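Local coordinates for uncharacterized protein (Sus scrofa, PDB 5BNF) that belongs to the CD38 family of disulfide-rich proteins, which join a largely helical part to a part built around a four-stranded parallel sheet, at residues 60-65 with 141-146; 15-20 with 107-112. All blocks are in the same frame, centred on the assembly; numbering follows the deposited sequence.

Interaction 1 (60-65 with 141-146); sequences LLMKLG and NLLSKR
Met62 reaches out to Leu142, Leu143 and Arg146 in an apolar helix-to-helix contact within the helical part of the CD38 fold. The short helix 59-64 and the long helix 135-149 meet here with segment axes 11.8 Å apart and inclined by 40°. The nearest CA atoms, of Met62 and Leu143, are 8.0 Å apart, and the long thioether chain of Met62 spans the gap. Its CB is directed toward helix 135-149, and CG lies anti to the carbonyl carbon (chi1 -63°). Met62 CG is the first atom to touch, lying 3.6 Å from Leu142 CD2. The chain then bends at chi2 (-53°) and again at chi3, and Met62 SD passes 4.2 Å from Leu143 CD1, a loose contact in which the two side chains run obliquely past each other. Met62 and Leu142 approach tip to tip, and the Met62 CE methyl ends against Leu142 CD2 at 3.6 Å. No hydrogen bond links the two segments. Leu102 of helix 101-106 touches both Met62 and Leu143. On helix 135-149 itself Leu142 CD1 lies 3.5 Å above the plane of the Arg146 guanidinium, toward its rim, and Arg146 NE is in a salt bridge with Glu149. Met62 CE sits 3.6 Å from Leu143 CD1 and, more loosely, 4.1 Å from Arg146 CG.

Interaction 2 (15-20 with 107-112); sequences LRRCYT and DDLSWC
A side-chain-to-backbone hydrogen bond from Arg17 to Asp107 joins helix 10-25 to the beginning of the loop that follows helix 101-106, in the helical part of the molecule. Arg17 NH1 donates to Asp107 O over 2.6 Å, and the bond is nearly straight, with an N-H...O angle of 172°. The acceptor lies close to the guanidinium plane, at its edge, and the donor lies in the carbonyl plane on a lone pair of the oxygen. Distance is covered by the extended run of the arginine from CG to NE, which carries the guanidinium clear of its own helix. NH1 also bonds to Ile105 O, so two carbonyls from the end of helix 101-106 and just beyond it hold the same nitrogen; the cation probably offsets some of the negative potential at that helix end. The Asp107 carboxylate takes no direct part, as its OD2 stays 5.3 Å from Arg17 NH1. Leu109 supplies an apolar cover, placing CD1 over one face of the guanidinium, 3.4 Å from Arg17 CZ, while the leucine and the arginine run alongside one another in opposite senses. Leu109 packs also against Phe10, Ile13 and Ile14, earlier on the arginine's own helix. Tyr104 touches the Arg17 side chain, and Cys18, disulfide-bonded to Cys34, rests on Ile105, so helix 10-25 lies against helix 101-106 and is tied covalently to the start of helix 34-45.

How the interactions relate
The two contacts interlock along the chain, their segments coming in the order 15-20, 60-65, 107-112, 141-146. Their centres are 14 Å apart and their nearest atoms about 7 Å, so they do not touch. Helix 101-106 serves both: Leu102 packs on interaction 1, whereas the carbonyl of Ile105 serves interaction 2. A second connection runs from segment 107-112, where Trp111 NE1 bonds to Tyr58 OH and the indole ring meets Phe139 edge-to-face; Leu142 of interaction 1 touches Tyr58. Together with helix 101-106 they help to hold helices 10-25, 59-64 and 135-149, distant in sequence, against one another. The chain visits the parallel sheet at strand 75-77, between 59-64 and 101-106, and again at strand 153-160.

Interaction 1 (60-65 with 141-146)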
loop_
_atom_site.group_PDB
_atom_site.type_symbol
_atom_site.label_atom_id
_atom_site.label_comp_id
_atom_site.label_asym_id
_atom_site.label_seq_id
_atom_site.Cartn_x
_atom_site.Cartn_y
_atom_site.Cartn_z
ATOM N N LEU A 60 0.306 -17.488 2.499
ATOM C CA LEU A 60 -0.239 -17.759 3.819
ATOM C C LEU A 60 -0.644 -16.459 4.506
ATOM O O LEU A 60 -1.759 -16.329 5.003
ATOM C CB LEU A 60 0.812 -18.489 4.662
ATOM C CG LEU A 60 0.464 -19.088 6.035
ATOM C CD1 LEU A 60 -0.089 -18.030 6.951
ATOM C CD2 LEU A 60 -0.556 -20.199 5.873
ATOM N N LEU A 61 0.270 -15.497 4.534
ATOM C CA LEU A 61 -0.001 -14.221 5.182
ATOM C C LEU A 61 -1.156 -13.437 4.552
ATOM O O LEU A 61 -1.960 -12.845 5.263
ATOM C CB LEU A 61 1.261 -13.359 5.194
ATOM C CG LEU A 61 1.131 -12.023 5.923
ATOM C CD1 LEU A 61 0.720 -12.251 7.364
ATOM C CD2 LEU A 61 2.450 -11.293 5.855
ATOM N N MET A 62 -1.239 -13.429 3.227
ATOM C CA MET A 62 -2.308 -12.703 2.550
ATOM C C MET A 62 -3.647 -13.397 2.742
ATOM O O MET A 62 -4.703 -12.774 2.642
ATOM C CB MET A 62 -1.993 -12.564 1.059
ATOM C CG MET A 62 -0.738 -11.761 0.804
ATOM S SD MET A 62 -0.815 -10.165 1.635
ATOM C CE MET A 62 -0.640 -9.063 0.282
ATOM N N LYS A 63 -3.590 -14.692 3.029
ATOM C CA LYS A 63 -4.782 -15.497 3.244
ATOM C C LYS A 63 -5.319 -15.258 4.653
ATOM O O LYS A 63 -6.513 -15.061 4.842
ATOM C CB LYS A 63 -4.440 -16.976 3.047
ATOM C CG LYS A 63 -5.630 -17.913 3.002
ATOM C CD LYS A 63 -5.178 -19.340 2.741
ATOM C CE LYS A 63 -6.349 -20.245 2.380
ATOM N NZ LYS A 63 -5.933 -21.677 2.308
ATOM N N LEU A 64 -4.432 -15.255 5.639
ATOM C CA LEU A 64 -4.845 -15.043 7.021
ATOM C C LEU A 64 -5.153 -13.590 7.343
ATOM O O LEU A 64 -5.757 -13.299 8.371
ATOM C CB LEU A 64 -3.766 -15.538 7.980
ATOM C CG LEU A 64 -3.444 -17.033 7.975
ATOM C CD1 LEU A 64 -2.303 -17.271 8.947
ATOM C CD2 LEU A 64 -4.668 -17.860 8.377
ATOM N N GLY A 65 -4.738 -12.677 6.471
ATOM C CA GLY A 65 -4.985 -11.269 6.725
ATOM C C GLY A 65 -5.912 -10.600 5.727
ATOM O O GLY A 65 -6.072 -9.378 5.743
ATOM N N ASN A 141 4.229 -4.139 -2.374
ATOM C CA ASN A 141 3.829 -4.220 -3.770
ATOM C C ASN A 141 2.623 -5.132 -3.917
ATOM O O ASN A 141 1.696 -4.831 -4.665
ATOM C CB ASN A 141 4.970 -4.769 -4.610
ATOM C CG ASN A 141 5.269 -3.907 -5.801
ATOM O OD1 ASN A 141 4.472 -3.816 -6.738
ATOM N ND2 ASN A 141 6.427 -3.255 -5.774
ATOM N N LEU A 142 2.641 -6.248 -3.194
ATOM C CA LEU A 142 1.547 -7.208 -3.237
ATOM C C LEU A 142 0.291 -6.691 -2.516
ATOM O O LEU A 142 -0.827 -6.866 -2.993
ATOM C CB LEU A 142 1.994 -8.528 -2.607
ATOM C CG LEU A 142 0.934 -9.613 -2.438
ATOM C CD1 LEU A 142 0.268 -9.911 -3.788
ATOM C CD2 LEU A 142 1.581 -10.861 -1.856
ATOM N N LEU A 143 0.485 -6.053 -1.368
ATOM C CA LEU A 143 -0.624 -5.524 -0.593
ATOM C C LEU A 143 -1.400 -4.524 -1.441
ATOM O O LEU A 143 -2.630 -4.551 -1.498
ATOM C CB LEU A 143 -0.104 -4.832 0.670
ATOM C CG LEU A 143 -1.162 -4.720 1.765
ATOM C CD1 LEU A 143 -1.723 -6.112 2.040
ATOM C CD2 LEU A 143 -0.563 -4.113 3.034
ATOM N N SER A 144 -0.662 -3.648 -2.113
ATOM C CA SER A 144 -1.260 -2.636 -2.965
ATOM C C SER A 144 -2.034 -3.286 -4.094
ATOM O O SER A 144 -3.170 -2.906 -4.376
ATOM C CB SER A 144 -0.174 -1.725 -3.525
ATOM O OG SER A 144 0.411 -0.959 -2.486
ATOM N N LYS A 145 -1.425 -4.278 -4.732
ATOM C CA LYS A 145 -2.081 -4.978 -5.824
ATOM C C LYS A 145 -3.404 -5.573 -5.359
ATOM O O LYS A 145 -4.423 -5.415 -6.021
ATOM C CB LYS A 145 -1.188 -6.091 -6.365
ATOM C CG LYS A 145 -1.849 -6.906 -7.456
ATOM C CD LYS A 145 -1.022 -6.886 -8.727
ATOM C CE LYS A 145 -0.718 -8.299 -9.195
ATOM N NZ LYS A 145 0.111 -9.054 -8.212
ATOM N N ARG A 146 -3.380 -6.265 -4.225
ATOM C CA ARG A 146 -4.592 -6.876 -3.677
ATOM C C ARG A 146 -5.631 -5.812 -3.343
ATOM O O ARG A 146 -6.798 -5.949 -3.691
ATOM C CB ARG A 146 -4.277 -7.668 -2.402
ATOM C CG ARG A 146 -3.569 -8.996 -2.619
ATOM C CD ARG A 146 -4.475 -10.007 -3.296
ATOM N NE ARG A 146 -4.054 -10.296 -4.661
ATOM C CZ ARG A 146 -3.144 -11.206 -4.989
ATOM N NH1 ARG A 146 -2.825 -11.393 -6.264
ATOM N NH2 ARG A 146 -2.565 -11.938 -4.045
#

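Interaction 2 (15-20 with 107-112)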
loop_
_atom_site.group_PDB
_atom_site.type_symbol
_atom_site.label_atom_id
_atom_site.label_comp_id
_atom_site.label_asym_id
_atom_site.label_seq_id
_atom_site.Cartn_x
_atom_site.Cartn_y
_atom_site.Cartn_z
ATOM N N LEU A 15 2.773 -8.126 16.638
ATOM C CA LEU A 15 1.834 -8.906 17.435
ATOM C C LEU A 15 0.884 -7.932 18.118
ATOM O O LEU A 15 -0.330 -8.096 18.059
ATOM C CB LEU A 15 2.557 -9.737 18.501
ATOM C CG LEU A 15 2.182 -11.224 18.591
ATOM C CD1 LEU A 15 2.257 -11.653 20.048
ATOM C CD2 LEU A 15 0.774 -11.482 18.046
ATOM N N ARG A 16 1.448 -6.915 18.762
ATOM C CA ARG A 16 0.652 -5.905 19.444
ATOM C C ARG A 16 -0.319 -5.248 18.475
ATOM O O ARG A 16 -1.537 -5.307 18.655
ATOM C CB ARG A 16 1.556 -4.823 20.034
ATOM C CG ARG A 16 0.789 -3.587 20.465
ATOM C CD ARG A 16 1.595 -2.320 20.235
ATOM N NE ARG A 16 2.055 -1.712 21.479
ATOM C CZ ARG A 16 3.330 -1.469 21.763
ATOM N NH1 ARG A 16 4.276 -1.789 20.889
ATOM N NH2 ARG A 16 3.659 -0.899 22.916
ATOM N N ARG A 17 0.243 -4.612 17.451
ATOM C CA ARG A 17 -0.542 -3.919 16.444
ATOM C C ARG A 17 -1.714 -4.750 15.965
ATOM O O ARG A 17 -2.846 -4.270 15.931
ATOM C CB ARG A 17 0.338 -3.537 15.249
ATOM C CG ARG A 17 1.352 -2.441 15.548
ATOM C CD ARG A 17 1.964 -1.887 14.270
ATOM N NE ARG A 17 2.886 -0.790 14.541
ATOM C CZ ARG A 17 3.547 -0.127 13.602
ATOM N NH1 ARG A 17 3.384 -0.454 12.329
ATOM N NH2 ARG A 17 4.375 0.851 13.939
ATOM N N CYS A 18 -1.449 -5.998 15.601
ATOM C CA CYS A 18 -2.511 -6.874 15.124
ATOM C C CYS A 18 -3.694 -6.947 16.089
ATOM O O CYS A 18 -4.841 -6.744 15.691
ATOM C CB CYS A 18 -1.967 -8.276 14.874
ATOM S SG CYS A 18 -3.242 -9.492 14.430
ATOM N N TYR A 19 -3.426 -7.245 17.355
ATOM C CA TYR A 19 -4.508 -7.325 18.323
ATOM C C TYR A 19 -5.235 -5.998 18.412
ATOM O O TYR A 19 -6.449 -5.942 18.240
ATOM C CB TYR A 19 -3.983 -7.754 19.698
ATOM C CG TYR A 19 -3.812 -9.255 19.818
ATOM C CD1 TYR A 19 -4.866 -10.117 19.516
ATOM C CD2 TYR A 19 -2.600 -9.813 20.214
ATOM C CE1 TYR A 19 -4.720 -11.498 19.604
ATOM C CE2 TYR A 19 -2.442 -11.197 20.307
ATOM C CZ TYR A 19 -3.507 -12.034 19.999
ATOM O OH TYR A 19 -3.365 -13.403 20.082
ATOM N N THR A 20 -4.493 -4.925 18.657
ATOM C CA THR A 20 -5.105 -3.608 18.753
ATOM C C THR A 20 -6.043 -3.344 17.572
ATOM O O THR A 20 -7.017 -2.600 17.697
ATOM C CB THR A 20 -4.040 -2.507 18.790
ATOM O OG1 THR A 20 -3.211 -2.690 19.941
ATOM C CG2 THR A 20 -4.690 -1.140 18.859
ATOM N N ASP A 107 2.995 -1.103 8.642
ATOM C CA ASP A 107 3.296 0.304 8.424
ATOM C C ASP A 107 4.545 0.841 9.127
ATOM O O ASP A 107 4.715 0.667 10.332
ATOM C CB ASP A 107 2.080 1.144 8.811
ATOM C CG ASP A 107 2.205 2.582 8.364
ATOM O OD1 ASP A 107 2.615 2.811 7.205
ATOM O OD2 ASP A 107 1.886 3.484 9.164
ATOM N N ASP A 108 5.409 1.492 8.347
ATOM C CA ASP A 108 6.654 2.097 8.820
ATOM C C ASP A 108 7.748 1.144 9.295
ATOM O O ASP A 108 8.837 1.581 9.654
ATOM C CB ASP A 108 6.367 3.107 9.935
ATOM C CG ASP A 108 5.680 4.359 9.424
ATOM O OD1 ASP A 108 6.092 4.864 8.355
ATOM O OD2 ASP A 108 4.741 4.845 10.096
ATOM N N LEU A 109 7.477 -0.151 9.288
ATOM C CA LEU A 109 8.471 -1.110 9.753
ATOM C C LEU A 109 9.472 -1.553 8.682
ATOM O O LEU A 109 9.252 -1.353 7.487
ATOM C CB LEU A 109 7.754 -2.330 10.328
ATOM C CG LEU A 109 7.165 -2.251 11.743
ATOM C CD1 LEU A 109 6.475 -0.932 12.001
ATOM C CD2 LEU A 109 6.200 -3.413 11.911
ATOM N N SER A 110 10.577 -2.141 9.133
ATOM C CA SER A 110 11.620 -2.654 8.248
ATOM C C SER A 110 11.951 -4.086 8.645
ATOM O O SER A 110 12.108 -4.384 9.827
ATOM C CB SER A 110 12.887 -1.804 8.349
ATOM O OG SER A 110 12.776 -0.634 7.559
ATOM N N TRP A 111 12.066 -4.975 7.665
ATOM C CA TRP A 111 12.375 -6.361 7.977
ATOM C C TRP A 111 13.088 -7.124 6.858
ATOM O O TRP A 111 12.938 -6.821 5.675
ATOM C CB TRP A 111 11.086 -7.095 8.365
ATOM C CG TRP A 111 10.087 -7.265 7.244
ATOM C CD1 TRP A 111 10.011 -8.309 6.368
ATOM C CD2 TRP A 111 9.033 -6.360 6.876
ATOM N NE1 TRP A 111 8.982 -8.114 5.482
ATOM C CE2 TRP A 111 8.366 -6.926 5.769
ATOM C CE3 TRP A 111 8.592 -5.130 7.370
ATOM C CZ2 TRP A 111 7.277 -6.305 5.150
ATOM C CZ3 TRP A 111 7.507 -4.511 6.755
ATOM C CH2 TRP A 111 6.863 -5.099 5.657
ATOM N N CYS A 112 13.887 -8.103 7.265
ATOM C CA CYS A 112 14.614 -8.963 6.349
ATOM C C CYS A 112 15.354 -10.009 7.156
ATOM O O CYS A 112 15.807 -9.752 8.277
ATOM C CB CYS A 112 15.594 -8.177 5.480
ATOM S SG CYS A 112 17.029 -7.437 6.309
#